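Long-range contacts in mandelate racemase/muconate lactonizing enzyme family protein (Roseovarius sp. TM1035, PDB 3T9P), which is a putative member of the enolase superfamily that probably abstracts a proton alpha to a carboxylate, although its own substrate is not established: residues 52-56 against 281-285; 120-124 against 363-369. One frame throughout, in Å; residues are numbered along the deposited sequence.

Interaction 1: residues 52-56 against 281-285; sequences QVSTY and VMYMG. With FMT (formic acid), chain E.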
ATOM      1  N   GLN A  52     -16.689  -1.795  10.489  1.00 16.04           N
ATOM      2  CA  GLN A  52     -16.769  -1.580   9.065  1.00 15.42           C
ATOM      3  C   GLN A  52     -15.376  -1.434   8.455  1.00 15.62           C
ATOM      4  O   GLN A  52     -14.520  -0.816   9.037  1.00 14.04           O
ATOM      5  CB  GLN A  52     -17.620  -0.319   8.774  1.00 15.30           C
ATOM      6  CG  GLN A  52     -17.966  -0.020   7.343  1.00 11.85           C
ATOM      7  CD  GLN A  52     -18.358   1.433   7.092  1.00 16.70           C
ATOM      8  OE1 GLN A  52     -19.420   1.858   7.408  1.00 14.78           O
ATOM      9  NE2 GLN A  52     -17.486   2.145   6.477  1.00 15.17           N
ATOM     10  N   VAL A  53     -15.205  -2.038   7.301  1.00 13.49           N
ATOM     11  CA  VAL A  53     -14.030  -1.869   6.473  1.00 14.62           C
ATOM     12  C   VAL A  53     -14.170  -0.502   5.773  1.00 13.23           C
ATOM     13  O   VAL A  53     -15.199   0.077   5.807  1.00 12.32           O
ATOM     14  CB  VAL A  53     -13.770  -3.032   5.471  1.00 12.42           C
ATOM     15  CG1 VAL A  53     -13.741  -4.411   6.172  1.00 14.34           C
ATOM     16  CG2 VAL A  53     -14.720  -3.004   4.363  1.00 14.61           C
ATOM     17  N   SER A  54     -13.100  -0.012   5.194  1.00 12.45           N
ATOM     18  CA  SER A  54     -13.151   1.222   4.464  1.00 12.84           C
ATOM     19  C   SER A  54     -14.197   1.107   3.332  1.00 12.67           C
ATOM     20  O   SER A  54     -14.385   0.092   2.768  1.00 12.13           O
ATOM     21  CB  SER A  54     -11.808   1.539   3.818  1.00 11.07           C
ATOM     22  OG  SER A  54     -11.870   2.710   3.105  1.00 14.75           O
ATOM     23  N   THR A  55     -14.883   2.191   3.080  1.00 12.49           N
ATOM     24  CA  THR A  55     -15.755   2.243   1.931  1.00 15.20           C
ATOM     25  C   THR A  55     -14.913   2.198   0.613  1.00 14.59           C
ATOM     26  O   THR A  55     -13.737   2.428   0.616  1.00 14.10           O
ATOM     27  CB  THR A  55     -16.616   3.501   1.921  1.00 16.77           C
ATOM     28  OG1 THR A  55     -15.803   4.646   2.153  1.00 14.53           O
ATOM     29  CG2 THR A  55     -17.733   3.424   2.939  1.00 14.09           C
ATOM     30  N   TYR A  56     -15.584   1.806  -0.449  1.00 13.96           N
ATOM     31  CA  TYR A  56     -15.095   1.758  -1.811  1.00 12.94           C
ATOM     32  C   TYR A  56     -14.329   0.467  -2.145  1.00 14.23           C
ATOM     33  O   TYR A  56     -13.368   0.145  -1.517  1.00 15.00           O
ATOM     34  CB  TYR A  56     -14.353   3.015  -2.225  1.00 14.37           C
ATOM     35  CG  TYR A  56     -15.133   4.297  -2.023  1.00 14.00           C
ATOM     36  CD1 TYR A  56     -16.286   4.552  -2.756  1.00 20.84           C
ATOM     37  CD2 TYR A  56     -14.738   5.231  -1.087  1.00 16.86           C
ATOM     38  CE1 TYR A  56     -16.999   5.700  -2.581  1.00 21.96           C
ATOM     39  CE2 TYR A  56     -15.445   6.389  -0.898  1.00 17.42           C
ATOM     40  CZ  TYR A  56     -16.586   6.614  -1.627  1.00 21.87           C
ATOM     41  OH  TYR A  56     -17.282   7.725  -1.463  1.00 25.32           O
ATOM     42  N   VAL A 281      -9.782   7.436   9.463  1.00 12.53           N
ATOM     43  CA  VAL A 281      -9.789   6.245  10.374  1.00 13.03           C
ATOM     44  C   VAL A 281      -9.759   4.914   9.534  1.00 12.27           C
ATOM     45  O   VAL A 281      -9.058   3.894   9.843  1.00 11.61           O
ATOM     46  CB  VAL A 281     -11.001   6.345  11.360  1.00 11.79           C
ATOM     47  CG1 VAL A 281     -11.190   4.979  12.144  1.00 14.14           C
ATOM     48  CG2 VAL A 281     -10.747   7.414  12.300  1.00 12.29           C
ATOM     49  N   MET A 282     -10.583   4.900   8.503  1.00 11.18           N
ATOM     50  CA  MET A 282     -10.849   3.643   7.740  1.00 12.89           C
ATOM     51  C   MET A 282      -9.671   3.391   6.785  1.00 11.61           C
ATOM     52  O   MET A 282      -9.334   2.252   6.599  1.00 14.29           O
ATOM     53  CB  MET A 282     -12.125   3.760   6.841  1.00 10.63           C
ATOM     54  CG  MET A 282     -13.406   3.522   7.548  1.00 13.70           C
ATOM     55  SD  MET A 282     -13.572   3.784   9.355  1.00 14.67           S
ATOM     56  CE  MET A 282     -15.060   2.779   9.668  1.00 13.51           C
ATOM     57  N   TYR A 283      -9.046   4.417   6.167  1.00 10.01           N
ATOM     58  CA  TYR A 283      -7.865   4.127   5.338  1.00  9.02           C
ATOM     59  C   TYR A 283      -6.639   3.777   6.184  1.00  9.05           C
ATOM     60  O   TYR A 283      -5.645   3.199   5.692  1.00  9.93           O
ATOM     61  CB  TYR A 283      -7.505   5.350   4.458  1.00  7.20           C
ATOM     62  CG  TYR A 283      -8.531   5.749   3.462  1.00 11.65           C
ATOM     63  CD1 TYR A 283      -9.296   4.794   2.802  1.00 15.24           C
ATOM     64  CD2 TYR A 283      -8.680   7.115   3.093  1.00 10.65           C
ATOM     65  CE1 TYR A 283     -10.254   5.170   1.793  1.00 14.54           C
ATOM     66  CE2 TYR A 283      -9.569   7.508   2.104  1.00 12.02           C
ATOM     67  CZ  TYR A 283     -10.357   6.518   1.464  1.00 19.20           C
ATOM     68  OH  TYR A 283     -11.231   6.913   0.512  1.00 16.08           O
ATOM     69  N   MET A 284      -6.653   4.227   7.422  1.00 11.21           N
ATOM     70  CA  MET A 284      -5.474   4.031   8.318  1.00 12.58           C
ATOM     71  C   MET A 284      -5.393   2.582   8.868  1.00 12.85           C
ATOM     72  O   MET A 284      -4.322   2.132   9.327  1.00 12.80           O
ATOM     73  CB  MET A 284      -5.697   4.864   9.602  1.00 11.78           C
ATOM     74  CG  MET A 284      -5.058   6.256   9.472  1.00 14.25           C
ATOM     75  SD  MET A 284      -3.312   6.274   8.974  1.00 18.23           S
ATOM     76  CE  MET A 284      -2.570   5.197  10.165  1.00 16.63           C
ATOM     77  N   GLY A 285      -6.531   1.880   8.911  1.00 11.83           N
ATOM     78  CA  GLY A 285      -6.507   0.575   9.590  1.00 11.57           C
ATOM     79  C   GLY A 285      -7.203   0.573  10.943  1.00 15.27           C
ATOM     80  O   GLY A 285      -7.074  -0.396  11.690  1.00 14.95           O
TER
HETATM   81  C   FMT E 391     -12.968   9.707   0.041  1.00 28.09           C
HETATM   82  O1  FMT E 391     -13.430   9.977  -1.125  1.00 29.41           O
HETATM   83  O2  FMT E 391     -11.773   9.479   0.283  1.00 22.66           O
HETATM   84  O   HOH W   1     -13.866   6.721   2.315  1.00 15.49           O

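Interaction 2: residues 120-124 against 363-369; sequences GKPVA and VTDAPGW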
ATOM      1  N   GLY A 120     -20.665  -1.229  28.630  1.00 24.22           N
ATOM      2  CA  GLY A 120     -21.706  -0.223  28.720  1.00 24.51           C
ATOM      3  C   GLY A 120     -21.237   1.230  28.432  1.00 25.45           C
ATOM      4  O   GLY A 120     -21.842   2.188  28.951  1.00 23.95           O
ATOM      5  N   LYS A 121     -20.194   1.400  27.609  1.00 20.22           N
ATOM      6  CA  LYS A 121     -19.561   2.705  27.439  1.00 21.55           C
ATOM      7  C   LYS A 121     -19.474   3.038  25.927  1.00 20.79           C
ATOM      8  O   LYS A 121     -19.159   2.138  25.127  1.00 19.38           O
ATOM      9  CB  LYS A 121     -18.142   2.643  27.989  1.00 22.61           C
ATOM     10  CG  LYS A 121     -18.097   2.763  29.599  1.00 26.80           C
ATOM     11  CD  LYS A 121     -16.694   2.416  30.140  1.00 31.66           C
ATOM     12  CE  LYS A 121     -16.705   2.367  31.692  1.00 34.92           C
ATOM     13  NZ  LYS A 121     -15.526   1.497  31.927  1.00 42.48           N
ATOM     14  N   PRO A 122     -19.731   4.311  25.531  1.00 21.45           N
ATOM     15  CA  PRO A 122     -19.332   4.757  24.140  1.00 20.11           C
ATOM     16  C   PRO A 122     -17.804   4.631  23.891  1.00 19.67           C
ATOM     17  O   PRO A 122     -16.991   4.770  24.829  1.00 18.66           O
ATOM     18  CB  PRO A 122     -19.651   6.264  24.116  1.00 18.93           C
ATOM     19  CG  PRO A 122     -20.455   6.552  25.394  1.00 22.29           C
ATOM     20  CD  PRO A 122     -20.184   5.440  26.395  1.00 20.07           C
ATOM     21  N   VAL A 123     -17.423   4.392  22.638  1.00 18.18           N
ATOM     22  CA  VAL A 123     -15.987   4.180  22.340  1.00 17.43           C
ATOM     23  C   VAL A 123     -15.215   5.389  22.773  1.00 16.84           C
ATOM     24  O   VAL A 123     -14.085   5.269  23.367  1.00 18.37           O
ATOM     25  CB  VAL A 123     -15.753   3.930  20.834  1.00 17.12           C
ATOM     26  CG1 VAL A 123     -14.252   3.954  20.547  1.00 15.95           C
ATOM     27  CG2 VAL A 123     -16.340   2.542  20.499  1.00 12.96           C
ATOM     28  N   ALA A 124     -15.824   6.546  22.614  1.00 17.85           N
ATOM     29  CA  ALA A 124     -15.166   7.841  23.045  1.00 19.47           C
ATOM     30  C   ALA A 124     -14.723   7.759  24.522  1.00 21.32           C
ATOM     31  O   ALA A 124     -13.649   8.262  24.887  1.00 21.99           O
ATOM     32  CB  ALA A 124     -16.116   9.035  22.873  1.00 18.63           C
ATOM     33  N   VAL A 363     -22.051  12.771  19.852  1.00 21.06           N
ATOM     34  CA  VAL A 363     -21.763  11.410  20.341  1.00 20.00           C
ATOM     35  C   VAL A 363     -22.652  11.204  21.595  1.00 20.49           C
ATOM     36  O   VAL A 363     -22.474  11.940  22.587  1.00 19.60           O
ATOM     37  CB  VAL A 363     -20.278  11.245  20.628  1.00 20.01           C
ATOM     38  CG1 VAL A 363     -19.948   9.927  21.360  1.00 18.00           C
ATOM     39  CG2 VAL A 363     -19.448  11.372  19.262  1.00 17.56           C
ATOM     40  N   THR A 364     -23.604  10.256  21.491  1.00 21.89           N
ATOM     41  CA  THR A 364     -24.557   9.916  22.577  1.00 23.53           C
ATOM     42  C   THR A 364     -23.874   9.020  23.638  1.00 24.83           C
ATOM     43  O   THR A 364     -22.693   8.603  23.479  1.00 22.99           O
ATOM     44  CB  THR A 364     -25.818   9.159  22.032  1.00 24.08           C
ATOM     45  OG1 THR A 364     -25.484   7.802  21.713  1.00 25.55           O
ATOM     46  CG2 THR A 364     -26.577   9.910  20.803  1.00 22.40           C
ATOM     47  N   ASP A 365     -24.617   8.684  24.707  1.00 25.62           N
ATOM     48  CA  ASP A 365     -24.189   7.705  25.703  1.00 26.99           C
ATOM     49  C   ASP A 365     -24.347   6.269  25.308  1.00 24.96           C
ATOM     50  O   ASP A 365     -24.040   5.412  26.167  1.00 23.84           O
ATOM     51  CB  ASP A 365     -25.120   7.716  26.955  1.00 30.81           C
ATOM     52  CG  ASP A 365     -24.793   8.789  27.849  1.00 39.09           C
ATOM     53  OD1 ASP A 365     -23.680   9.376  27.609  1.00 48.34           O
ATOM     54  OD2 ASP A 365     -25.643   9.078  28.738  1.00 51.18           O
ATOM     55  N   ALA A 366     -24.934   6.009  24.136  1.00 23.89           N
ATOM     56  CA  ALA A 366     -25.175   4.624  23.640  1.00 24.12           C
ATOM     57  C   ALA A 366     -23.834   3.828  23.647  1.00 23.13           C
ATOM     58  O   ALA A 366     -22.817   4.378  23.271  1.00 25.53           O
ATOM     59  CB  ALA A 366     -25.847   4.633  22.229  1.00 23.50           C
ATOM     60  N   PRO A 367     -23.828   2.578  24.084  1.00 20.89           N
ATOM     61  CA  PRO A 367     -22.509   1.850  24.152  1.00 22.10           C
ATOM     62  C   PRO A 367     -21.896   1.588  22.771  1.00 19.76           C
ATOM     63  O   PRO A 367     -22.676   1.520  21.807  1.00 19.33           O
ATOM     64  CB  PRO A 367     -22.837   0.473  24.746  1.00 21.80           C
ATOM     65  CG  PRO A 367     -24.194   0.624  25.442  1.00 25.61           C
ATOM     66  CD  PRO A 367     -24.946   1.836  24.702  1.00 22.95           C
ATOM     67  N   GLY A 368     -20.562   1.368  22.733  1.00 18.83           N
ATOM     68  CA  GLY A 368     -19.810   1.174  21.464  1.00 18.60           C
ATOM     69  C   GLY A 368     -19.960   2.411  20.591  1.00 16.29           C
ATOM     70  O   GLY A 368     -19.836   3.514  21.088  1.00 18.72           O
ATOM     71  N   TRP A 369     -20.228   2.237  19.280  1.00 17.88           N
ATOM     72  CA  TRP A 369     -20.300   3.320  18.354  1.00 15.21           C
ATOM     73  C   TRP A 369     -21.597   4.026  18.488  1.00 18.57           C
ATOM     74  O   TRP A 369     -21.746   5.191  17.963  1.00 18.80           O
ATOM     75  CB  TRP A 369     -20.187   2.879  16.895  1.00 14.97           C
ATOM     76  CG  TRP A 369     -18.842   2.239  16.604  1.00 15.73           C
ATOM     77  CD1 TRP A 369     -18.613   0.955  16.151  1.00 14.45           C
ATOM     78  CD2 TRP A 369     -17.581   2.841  16.784  1.00 10.50           C
ATOM     79  NE1 TRP A 369     -17.221   0.722  16.064  1.00 16.94           N
ATOM     80  CE2 TRP A 369     -16.577   1.862  16.440  1.00 14.39           C
ATOM     81  CE3 TRP A 369     -17.172   4.102  17.175  1.00 17.45           C
ATOM     82  CZ2 TRP A 369     -15.218   2.123  16.500  1.00 14.71           C
ATOM     83  CZ3 TRP A 369     -15.753   4.375  17.245  1.00 14.82           C
ATOM     84  CH2 TRP A 369     -14.812   3.366  16.886  1.00 13.87           C
TER

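Interaction 1: residues 52-56 against 281-285
Where Ser54 packs on Met282 and Tyr283, the polar link between the two segments is a single water rather than any direct hydrogen bond. On Thr55, OG1 reaches this water at 2.8 Å, and the water donates to Tyr283 OH at 3.2 Å. Asn310 ND2 is a further partner of Thr55 OG1. Tyr283 OH in turn donates to O2 of a formic acid molecule over 2.6 Å, a short bond that leaves at the edge of the ring, in its plane, so the phenol oxygen is gripped by two partners. The formic acid probably came from the crystallisation liquor and sits at the subunit boundary, held also by Lys94 NZ of the second subunit.

Away from this polar corner the surfaces meet by van der Waals contact. Met282 CB presses on Ser54 CA at 3.6 Å, where the two backbones come closest. The methionine chain bends at chi2 (25°) and swings its methyl towards the 52-53 backbone, leaving CE 3.7 Å from Gln52 O and across the glutamine side chain at about a right angle. That amide is well fixed: NE2 gives a bond to Val53 O (3.2 Å) lying nearly in the amide plane, while OE1 accepts from Leu313 N. A chi1 of 179° carries the Ser54 hydroxyl beside its own carbonyl carbon and up to the Tyr283 ring, which OG meets obliquely, 3.2 Å from CE1.

Such packing exemplifies how the two domains of the enolase superfamily meet: the loop after strand 48-52 of the capping domain lies against the short helix 281-284 of the barrel domain. In relatives, N-terminal-domain loops close over the barrel mouth and shape the substrate pocket, and the loop here may do likewise.

Interaction 2: residues 120-124 against 363-369
A single beta bridge between Pro122 and Gly368, set at the start of a short helix, organises this contact, and its hydrogen bonds come from the backbone alone. Gly368 N donates to Lys121 O at 2.9 Å, and Val123 N returns a bond to Gly368 O at 3.0 Å. Gly368 thus gives and receives, pinning the residues on both sides of Pro122, which occupies the N-cap position of helix 123-126. The positive phi of Gly368 (60°) favours glycine. Pro122 CA adds a CA-H...O contact to Gly368 O at 3.3 Å, while the proline ring turns CG towards Thr364 O (3.6 Å). The 364-366 turn is tightened from within, since Thr364 OG1 accepts from Ala366 N in an ST turn.

Beyond the bridge, Val123 lies over the indole of Trp369. Its CG2 stands 3.7 Å from the centroid of the six-membered ring, only 10° off the normal, a CH-pi contact; CB and CG1 touch the CZ3 corner. CB of Trp369 points away from 120-124, but a chi1 of -63° brings the indole back to Val123, and NE1 donates to Thr109 O. With an alanine here, Val123 would lose its aromatic floor and a gap would probably open between helices 98-119 and 313-322. Ala124 CB completes the apolar side against Val363 CG1 at 4.2 Å.

The bridge therefore joins the turn following helix 98-119 to the loop after strand 360-363, with Trp112 of that helix and His320 of helix 313-322 packing against Val123 and Trp369.

In the fold
Followed from the N terminus, the chain leaves strand 48-52 of the antiparallel sheet and enters the loop that forms one half of interaction 1. It then runs through helix 98-119 to residues 120-124, the first half of interaction 2, before the first barrel strand, 132-139. Interaction 1 closes at 281-285 and interaction 2 at 363-369, so the two loops cross rather than nest. Their centres lie 20 Å apart and their segments do not touch, but helices 98-119 and 313-322 pack on both. Interaction 1 ties the loop after strand 48-52 to the barrel near the centre of the chain; interaction 2, farther out, joins the chain's way into the barrel to its way out.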